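Local coordinates for protein serine-pyruvate aminotransferase (agxt) (Sulfolobus solfataricus, PDB 3ZRP) that probably transfers amino groups between serine and pyruvate, and between alanine and glyoxylate, as a pyridoxal-phosphate-dependent aminotransferase of class V, at residues T140-P145 against I289-P294. Numbering follows the deposited sequence.
Sequences TGVREP and IVARRP
Val142 CG2 rests on the methyl of Ala291, 3.6 Å from its CB. With CG1 anti to the backbone N (chi1 167°), CG2 is the branch beside that nitrogen and makes the contact. A second, looser side-chain contact lies at Thr140, whose CB meets Val290 CG1 at 4.1 Å. Val290 CG1 also lies 3.9 Å from Thr140 O. That carbonyl stands 3.8 Å from Ala291 N, and a water fills the bridging role: it donates to Thr140 O at 2.7 Å and accepts from Ala291 N at 3.1 Å, serving two buried polar backbone atoms where no direct hydrogen bond joins the segments. Gly141 and Val142 both face Glu137 in a G1 beta bulge of the small antiparallel hairpin of strands 136-137 and 142-143; the positive phi of Gly141 (68°) belongs to the glycine position of that bulge. Thr138, which binds pyridoxal phosphate, lies in the turn of the hairpin. The hairpin thus meets the loop between helix 264-284 and strand 301-305, which leads into the three-stranded antiparallel sheet. The loop is fastened from within by Arg292, which folds back on its own backbone: NE donates to Val290 O at 2.8 Å, tilted 27° from the carbonyl plane, while NH2 reaches Ile289 O at 2.8 Å, in the carbonyl plane. NH2 also forms a salt bridge with Glu288, a residue that binds calcium in a structure of this protein. Farther along the hairpin, Arg143 gives NH2 to Glu295 O and NH1 to a salt bridge with Glu171, and its backbone pairs with Ser296.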
loop_
_atom_site.group_PDB
_atom_site.type_symbol
_atom_site.label_atom_id
_atom_site.label_comp_id
_atom_site.label_asym_id
_atom_site.label_seq_id
_atom_site.Cartn_x
_atom_site.Cartn_y
_atom_site.Cartn_z
ATOM N N THR A 140 10.759 -21.689 6.724
ATOM C CA THR A 140 11.246 -22.888 7.432
ATOM C C THR A 140 10.825 -22.922 8.901
ATOM O O THR A 140 11.037 -23.919 9.586
ATOM C CB THR A 140 12.790 -22.985 7.393
ATOM O OG1 THR A 140 13.359 -21.838 8.036
ATOM C CG2 THR A 140 13.337 -23.108 5.964
ATOM N N GLY A 141 10.253 -21.821 9.386
ATOM C CA GLY A 141 9.891 -21.672 10.799
ATOM C C GLY A 141 11.097 -21.601 11.720
ATOM O O GLY A 141 11.022 -21.975 12.878
ATOM N N VAL A 142 12.205 -21.071 11.205
ATOM C CA VAL A 142 13.469 -20.997 11.935
ATOM C C VAL A 142 13.709 -19.585 12.469
ATOM O O VAL A 142 13.685 -18.610 11.707
ATOM C CB VAL A 142 14.631 -21.444 11.017
ATOM C CG1 VAL A 142 15.977 -21.084 11.601
ATOM C CG2 VAL A 142 14.555 -22.950 10.760
ATOM N N ARG A 143 13.916 -19.469 13.780
ATOM C CA ARG A 143 14.162 -18.186 14.436
ATOM C C ARG A 143 15.675 -18.008 14.635
ATOM O O ARG A 143 16.344 -18.870 15.221
ATOM C CB ARG A 143 13.483 -18.119 15.796
ATOM C CG ARG A 143 13.671 -16.800 16.579
ATOM C CD ARG A 143 13.036 -16.843 17.988
ATOM N NE ARG A 143 13.501 -18.041 18.671
ATOM C CZ ARG A 143 12.743 -19.038 19.113
ATOM N NH1 ARG A 143 11.414 -18.989 19.035
ATOM N NH2 ARG A 143 13.340 -20.099 19.651
ATOM N N GLU A 144 16.198 -16.894 14.138
ATOM C CA GLU A 144 17.605 -16.553 14.270
ATOM C C GLU A 144 17.771 -15.955 15.667
ATOM O O GLU A 144 16.916 -15.172 16.091
ATOM C CB GLU A 144 17.973 -15.502 13.201
ATOM C CG GLU A 144 19.452 -15.023 13.213
ATOM C CD GLU A 144 20.465 -16.054 12.735
ATOM O OE1 GLU A 144 20.145 -17.035 12.068
ATOM O OE2 GLU A 144 21.654 -15.894 13.045
ATOM N N PRO A 145 18.868 -16.315 16.390
ATOM C CA PRO A 145 19.161 -15.693 17.696
ATOM C C PRO A 145 19.762 -14.300 17.536
ATOM O O PRO A 145 20.976 -14.087 17.693
ATOM C CB PRO A 145 20.175 -16.656 18.342
ATOM C CG PRO A 145 20.834 -17.350 17.204
ATOM C CD PRO A 145 19.797 -17.414 16.074
ATOM N N ILE A 289 9.850 -32.035 12.363
ATOM C CA ILE A 289 9.788 -30.586 12.129
ATOM C C ILE A 289 10.876 -30.158 11.118
ATOM O O ILE A 289 11.980 -30.721 11.103
ATOM C CB ILE A 289 9.884 -29.834 13.475
ATOM C CG1 ILE A 289 8.641 -30.159 14.336
ATOM C CG2 ILE A 289 10.016 -28.329 13.271
ATOM C CD1 ILE A 289 8.722 -29.655 15.790
ATOM N N VAL A 290 10.564 -29.188 10.256
ATOM C CA VAL A 290 11.528 -28.712 9.245
ATOM C C VAL A 290 12.769 -28.070 9.896
ATOM O O VAL A 290 13.905 -28.417 9.541
ATOM C CB VAL A 290 10.877 -27.734 8.241
ATOM C CG1 VAL A 290 11.941 -26.997 7.414
ATOM C CG2 VAL A 290 9.958 -28.494 7.319
ATOM N N ALA A 291 12.556 -27.150 10.837
ATOM C CA ALA A 291 13.650 -26.520 11.556
ATOM C C ALA A 291 14.599 -27.579 12.112
ATOM O O ALA A 291 14.175 -28.457 12.869
ATOM C CB ALA A 291 13.134 -25.641 12.683
ATOM N N ARG A 292 15.877 -27.479 11.745
ATOM C CA ARG A 292 16.877 -28.482 12.119
ATOM C C ARG A 292 17.278 -28.433 13.577
ATOM O O ARG A 292 17.561 -29.461 14.186
ATOM C CB ARG A 292 18.126 -28.373 11.233
ATOM C CG ARG A 292 17.871 -28.432 9.737
ATOM C CD ARG A 292 17.494 -29.832 9.214
ATOM N NE ARG A 292 16.113 -30.185 9.540
ATOM C CZ ARG A 292 15.612 -31.418 9.509
ATOM N NH1 ARG A 292 16.373 -32.457 9.161
ATOM N NH2 ARG A 292 14.338 -31.617 9.831
ATOM N N ARG A 293 17.316 -27.237 14.131
ATOM C CA ARG A 293 17.839 -27.009 15.466
ATOM C C ARG A 293 16.744 -26.511 16.425
ATOM O O ARG A 293 16.202 -25.410 16.241
ATOM C CB ARG A 293 18.970 -25.983 15.381
ATOM C CG ARG A 293 20.163 -26.400 14.557
ATOM C CD ARG A 293 21.204 -27.074 15.414
ATOM N NE ARG A 293 22.389 -27.402 14.631
ATOM C CZ ARG A 293 23.638 -27.119 14.989
ATOM N NH1 ARG A 293 23.893 -26.510 16.142
ATOM N NH2 ARG A 293 24.636 -27.459 14.190
ATOM N N PRO A 294 16.431 -27.307 17.475
ATOM C CA PRO A 294 15.306 -27.033 18.386
ATOM C C PRO A 294 15.317 -25.674 19.068
ATOM O O PRO A 294 14.251 -25.109 19.328
ATOM C CB PRO A 294 15.423 -28.154 19.442
ATOM C CG PRO A 294 16.092 -29.254 18.723
ATOM C CD PRO A 294 17.108 -28.573 17.832
HETATM O O HOH W 1 9.827 -25.677 11.266
#